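Local coordinates for protein aldo-keto Reductase, OXIDOREDUCTASE (Salmonella typhimurium, PDB 5T79) that probably reduces aldehydes to alcohols with NADPH as an aldo-keto reductase, and is studied for turning 3-hydroxybutanal into 1,3-butanediol, at residues G108-R113 and H137-P142. Sequence-based numbering, arbitrary orientation.
With NDP (NADPH dihydro-nicotinamide-adenine-dinucleotide phosphate), chain E.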
ATOM      1  N   GLY A 108     -20.550   4.177  10.599  1.00 12.87           N
ATOM      2  CA  GLY A 108     -19.691   4.700   9.536  1.00 13.16           C
ATOM      3  C   GLY A 108     -18.205   4.682   9.816  1.00 16.47           C
ATOM      4  O   GLY A 108     -17.443   5.417   9.185  1.00 15.63           O
ATOM      5  N   ASP A 109     -17.805   3.863  10.777  1.00 12.90           N
ATOM      6  CA  ASP A 109     -16.431   3.755  11.231  1.00 12.93           C
ATOM      7  C   ASP A 109     -16.261   2.405  11.905  1.00 15.80           C
ATOM      8  O   ASP A 109     -17.225   1.712  12.149  1.00 14.47           O
ATOM      9  CB  ASP A 109     -16.175   4.854  12.270  1.00 14.64           C
ATOM     10  CG  ASP A 109     -14.688   5.120  12.546  1.00 15.72           C
ATOM     11  OD1 ASP A 109     -13.807   4.389  12.091  1.00 13.66           O
ATOM     12  OD2 ASP A 109     -14.435   6.099  13.254  1.00 19.18           O
ATOM     13  N   TRP A 110     -15.021   2.049  12.194  1.00 13.65           N
ATOM     14  CA  TRP A 110     -14.707   0.824  12.916  1.00 13.86           C
ATOM     15  C   TRP A 110     -14.862  -0.531  12.204  1.00 16.03           C
ATOM     16  O   TRP A 110     -14.616  -0.631  11.022  1.00 15.71           O
ATOM     17  CB  TRP A 110     -15.368   0.862  14.309  1.00 13.46           C
ATOM     18  CG  TRP A 110     -14.909   2.056  15.105  1.00 15.02           C
ATOM     19  CD1 TRP A 110     -15.648   3.136  15.468  1.00 18.01           C
ATOM     20  CD2 TRP A 110     -13.588   2.294  15.603  1.00 15.64           C
ATOM     21  NE1 TRP A 110     -14.880   4.025  16.170  1.00 18.04           N
ATOM     22  CE2 TRP A 110     -13.609   3.531  16.268  1.00 19.55           C
ATOM     23  CE3 TRP A 110     -12.399   1.573  15.563  1.00 17.29           C
ATOM     24  CZ2 TRP A 110     -12.486   4.058  16.883  1.00 19.63           C
ATOM     25  CZ3 TRP A 110     -11.289   2.102  16.169  1.00 19.85           C
ATOM     26  CH2 TRP A 110     -11.340   3.329  16.821  1.00 20.82           C
ATOM     27  N   GLY A 111     -15.206  -1.564  12.962  1.00 12.83           N
ATOM     28  CA  GLY A 111     -15.293  -2.907  12.433  1.00 12.02           C
ATOM     29  C   GLY A 111     -16.540  -3.756  12.365  1.00 15.42           C
ATOM     30  O   GLY A 111     -16.415  -4.959  12.244  1.00 16.00           O
ATOM     31  N   SER A 112     -17.723  -3.166  12.452  1.00 12.89           N
ATOM     32  CA  SER A 112     -18.928  -3.986  12.424  1.00 12.60           C
ATOM     33  C   SER A 112     -19.153  -4.612  11.045  1.00 16.05           C
ATOM     34  O   SER A 112     -18.695  -4.089  10.022  1.00 14.77           O
ATOM     35  CB  SER A 112     -20.164  -3.178  12.806  1.00 14.71           C
ATOM     36  OG  SER A 112     -20.438  -2.142  11.863  1.00 15.89           O
ATOM     37  N   ARG A 113     -19.913  -5.710  11.028  1.00 13.59           N
ATOM     38  CA  ARG A 113     -20.344  -6.366   9.796  1.00 13.11           C
ATOM     39  C   ARG A 113     -21.181  -5.371   8.981  1.00 16.15           C
ATOM     40  O   ARG A 113     -21.006  -5.264   7.768  1.00 14.61           O
ATOM     41  CB  ARG A 113     -21.153  -7.614  10.155  1.00 13.34           C
ATOM     42  CG  ARG A 113     -21.839  -8.296   8.960  1.00 12.17           C
ATOM     43  CD  ARG A 113     -22.798  -9.369   9.472  1.00 10.80           C
ATOM     44  NE  ARG A 113     -23.378 -10.183   8.394  1.00 13.09           N
ATOM     45  CZ  ARG A 113     -22.742 -11.180   7.776  1.00 18.90           C
ATOM     46  NH1 ARG A 113     -21.501 -11.498   8.117  1.00 16.71           N
ATOM     47  NH2 ARG A 113     -23.353 -11.876   6.822  1.00 16.39           N
ATOM     48  N   HIS A 137      -9.684  -4.865   6.225  1.00 12.22           N
ATOM     49  CA  HIS A 137     -10.130  -4.195   7.448  1.00 10.69           C
ATOM     50  C   HIS A 137      -9.002  -3.189   7.682  1.00 14.55           C
ATOM     51  O   HIS A 137      -7.842  -3.601   7.823  1.00 12.80           O
ATOM     52  CB  HIS A 137     -10.345  -5.142   8.635  1.00 11.15           C
ATOM     53  CG  HIS A 137     -10.922  -4.417   9.817  1.00 13.49           C
ATOM     54  ND1 HIS A 137     -10.601  -4.785  11.113  1.00 14.18           N
ATOM     55  CD2 HIS A 137     -11.744  -3.336   9.859  1.00 14.00           C
ATOM     56  CE1 HIS A 137     -11.289  -3.971  11.902  1.00 13.78           C
ATOM     57  NE2 HIS A 137     -11.962  -3.053  11.193  1.00 13.63           N
ATOM     58  N   HIS A 138      -9.309  -1.873   7.620  1.00 12.48           N
ATOM     59  CA  HIS A 138      -8.319  -0.787   7.590  1.00 11.85           C
ATOM     60  C   HIS A 138      -7.501  -0.604   8.888  1.00 16.30           C
ATOM     61  O   HIS A 138      -6.361  -0.111   8.832  1.00 15.55           O
ATOM     62  CB  HIS A 138      -9.033   0.529   7.226  1.00 11.99           C
ATOM     63  CG  HIS A 138      -8.206   1.562   6.519  1.00 14.28           C
ATOM     64  ND1 HIS A 138      -8.806   2.573   5.790  1.00 15.70           N
ATOM     65  CD2 HIS A 138      -6.863   1.730   6.473  1.00 14.98           C
ATOM     66  CE1 HIS A 138      -7.814   3.347   5.364  1.00 14.55           C
ATOM     67  NE2 HIS A 138      -6.626   2.859   5.720  1.00 14.50           N
ATOM     68  N   ARG A 139      -8.068  -0.966  10.048  1.00 12.46           N
ATOM     69  CA  ARG A 139      -7.357  -0.837  11.330  1.00 12.64           C
ATOM     70  C   ARG A 139      -8.095  -1.649  12.376  1.00 16.71           C
ATOM     71  O   ARG A 139      -9.298  -1.875  12.201  1.00 15.74           O
ATOM     72  CB  ARG A 139      -7.253   0.644  11.790  1.00 12.53           C
ATOM     73  CG  ARG A 139      -8.627   1.329  11.928  1.00 15.01           C
ATOM     74  CD  ARG A 139      -8.690   2.328  13.071  1.00 18.34           C
ATOM     75  NE  ARG A 139      -9.911   3.140  13.002  1.00 16.68           N
ATOM     76  CZ  ARG A 139     -10.119   4.248  13.708  1.00 26.76           C
ATOM     77  NH1 ARG A 139      -9.198   4.687  14.557  1.00 17.40           N
ATOM     78  NH2 ARG A 139     -11.259   4.916  13.588  1.00 18.42           N
ATOM     79  N   PRO A 140      -7.426  -2.087  13.462  1.00 14.74           N
ATOM     80  CA  PRO A 140      -8.140  -2.841  14.505  1.00 14.72           C
ATOM     81  C   PRO A 140      -9.328  -2.096  15.098  1.00 18.46           C
ATOM     82  O   PRO A 140      -9.301  -0.858  15.205  1.00 17.10           O
ATOM     83  CB  PRO A 140      -7.075  -3.013  15.597  1.00 18.11           C
ATOM     84  CG  PRO A 140      -5.765  -2.953  14.863  1.00 21.66           C
ATOM     85  CD  PRO A 140      -6.001  -1.903  13.816  1.00 16.93           C
ATOM     86  N   ASP A 141     -10.345  -2.868  15.533  1.00 14.69           N
ATOM     87  CA  ASP A 141     -11.498  -2.362  16.281  1.00 14.98           C
ATOM     88  C   ASP A 141     -11.534  -3.149  17.603  1.00 21.18           C
ATOM     89  O   ASP A 141     -12.131  -4.226  17.655  1.00 19.74           O
ATOM     90  CB  ASP A 141     -12.804  -2.484  15.479  1.00 15.65           C
ATOM     91  CG  ASP A 141     -14.053  -2.023  16.230  1.00 18.43           C
ATOM     92  OD1 ASP A 141     -13.912  -1.412  17.318  1.00 19.81           O
ATOM     93  OD2 ASP A 141     -15.143  -2.167  15.685  1.00 17.56           O
ATOM     94  N   PRO A 142     -10.896  -2.641  18.677  1.00 20.91           N
ATOM     95  CA  PRO A 142     -10.829  -3.429  19.926  1.00 22.59           C
ATOM     96  C   PRO A 142     -12.165  -3.722  20.628  1.00 27.21           C
ATOM     97  O   PRO A 142     -12.225  -4.672  21.407  1.00 27.43           O
ATOM     98  CB  PRO A 142      -9.953  -2.575  20.855  1.00 25.46           C
ATOM     99  CG  PRO A 142      -9.945  -1.201  20.261  1.00 29.62           C
ATOM    100  CD  PRO A 142     -10.103  -1.397  18.775  1.00 23.71           C
TER
HETATM  101  PA  NDP E 404       5.209   7.783   0.502  0.57 25.60           P
HETATM  102  O1A NDP E 404       5.762   6.991  -0.645  0.57 23.10           O
HETATM  103  O2A NDP E 404       5.638   7.654   1.893  0.57  3.00           O
HETATM  104  O5B NDP E 404       5.291   9.365   0.214  0.57 30.54           O
HETATM  105  C5B NDP E 404       4.537   9.800  -0.935  0.57 33.61           C
HETATM  106  C4B NDP E 404       4.654  11.286  -1.131  0.57 36.76           C
HETATM  107  O4B NDP E 404       6.041  11.679  -1.026  0.57 36.96           O
HETATM  108  C3B NDP E 404       4.170  11.760  -2.500  0.57 37.02           C
HETATM  109  O3B NDP E 404       2.802  12.157  -2.434  0.57 36.15           O
HETATM  110  C2B NDP E 404       5.117  12.906  -2.833  0.57 37.50           C
HETATM  111  O2B NDP E 404       4.640  14.155  -2.288  0.57 39.95           O
HETATM  112  C1B NDP E 404       6.407  12.505  -2.113  0.57 37.87           C
HETATM  113  N9A NDP E 404       7.366  11.778  -2.939  0.57 36.26           N
HETATM  114  C8A NDP E 404       7.286  10.483  -3.378  0.57 35.68           C
HETATM  115  N7A NDP E 404       8.311  10.098  -4.101  0.57 35.76           N
HETATM  116  C5A NDP E 404       9.120  11.224  -4.148  0.57 35.69           C
HETATM  117  C6A NDP E 404      10.331  11.497  -4.815  0.57 35.32           C
HETATM  118  N6A NDP E 404      11.040  10.577  -5.479  0.57 34.12           N
HETATM  119  N1A NDP E 404      10.827  12.752  -4.725  0.57 34.99           N
HETATM  120  C2A NDP E 404      10.180  13.650  -3.974  0.57 36.80           C
HETATM  121  N3A NDP E 404       9.047  13.502  -3.282  0.57 38.18           N
HETATM  122  C4A NDP E 404       8.553  12.264  -3.428  0.57 37.05           C
HETATM  123  O3  NDP E 404       3.704   7.292   0.392  0.57 26.24           O
HETATM  124  PN  NDP E 404       2.505   7.699   1.369  0.57 27.93           P
HETATM  125  O1N NDP E 404       1.847   8.737   0.536  0.57 32.48           O
HETATM  126  O2N NDP E 404       2.960   8.033   2.782  0.57 32.86           O
HETATM  127  O5D NDP E 404       1.537   6.420   1.629  0.57 32.03           O
HETATM  128  C5D NDP E 404       1.723   5.280   0.747  0.57 28.76           C
HETATM  129  C4D NDP E 404       0.399   4.628   0.420  0.57 27.17           C
HETATM  130  O4D NDP E 404       0.009   3.788   1.522  0.57 30.19           O
HETATM  131  C3D NDP E 404      -0.782   5.553   0.191  0.57 24.81           C
HETATM  132  O3D NDP E 404      -0.770   6.064  -1.134  0.57 29.20           O
HETATM  133  C2D NDP E 404      -1.980   4.666   0.557  0.57 22.73           C
HETATM  134  O2D NDP E 404      -2.561   3.874  -0.479  0.57  8.02           O
HETATM  135  C1D NDP E 404      -1.397   3.787   1.667  0.57 29.37           C
HETATM  136  N1N NDP E 404      -1.677   4.289   3.028  0.57 30.84           N
HETATM  137  C2N NDP E 404      -2.380   3.434   3.875  0.57 32.00           C
HETATM  138  C3N NDP E 404      -2.697   3.764   5.139  0.57 30.12           C
HETATM  139  C7N NDP E 404      -3.194   2.691   6.070  0.57 24.57           C
HETATM  140  O7N NDP E 404      -3.528   3.077   7.201  0.57 23.96           O
HETATM  141  N7N NDP E 404      -3.312   1.420   5.684  0.57 15.11           N
HETATM  142  C4N NDP E 404      -2.505   5.181   5.608  0.57 33.01           C
HETATM  143  C5N NDP E 404      -1.531   5.923   4.756  0.57 32.96           C
HETATM  144  C6N NDP E 404      -1.178   5.515   3.553  0.57 30.65           C
HETATM  145  P2B NDP E 404       4.560  15.610  -3.006  0.57 40.57           P
HETATM  146  O1X NDP E 404       3.206  16.191  -3.174  0.57 40.60           O
HETATM  147  O2X NDP E 404       5.454  16.429  -2.085  0.57 42.73           O
HETATM  148  O3X NDP E 404       5.313  15.426  -4.319  0.57 41.55           O
HETATM  149  O   HOH W   1     -12.555   7.157  14.861  1.00 23.35           O
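Asp-109 OD1 is gripped by two N-H groups, Arg-139 NH2 from across the contact and the backbone N of Trp-110 from its own loop. Arg-139 NH2 reaches Asp-109 OD1 at 3.0 Å in a salt bridge. The bond uses the syn lone pair and is fairly straight (159°), and the oxygen lies in the guanidinium plane. Trp-110 N comes to the anti side of Asp-109 OD1, at 2.6 Å and well out of the carboxylate plane. Water 1 joins Asp-109 OD2 to Arg-139 NH2, and Thr-101 OG1 also bonds Asp-109 OD2.

The same guanidinium lies flat over the six-membered ring of Trp-110, with the planes only about 12° apart. This is a cation-pi stack, with Arg-139 CZ 3.7 Å from the ring centroid. A bend at chi2 (145°) helps turn the arginine chain to this face, and Gly-99 O holds its NE. The guanidinium is held at its edge by Asp-109 and water 1 in its plane, and over one face by the indole. Pro-140 O meets the edge of that indole.

Farther along, Gly-111 N donates to Asp-141 OD2 at 2.8 Å, from above the carboxylate plane. Thr-144 OG1 also bonds this oxygen. The ring edge of His-137 faces Trp-110 O without a hydrogen bond, and its ND1 pairs with Tyr-170 OH. Next to Arg-139, the ring edge of His-138 lies against the NADPH carboxamide, so this loop also borders the cofactor pocket.

The contact joins two TIM-barrel loops, one between strand 93-98 and helix 113-127, the other between strand 132-137 and helix 146-158.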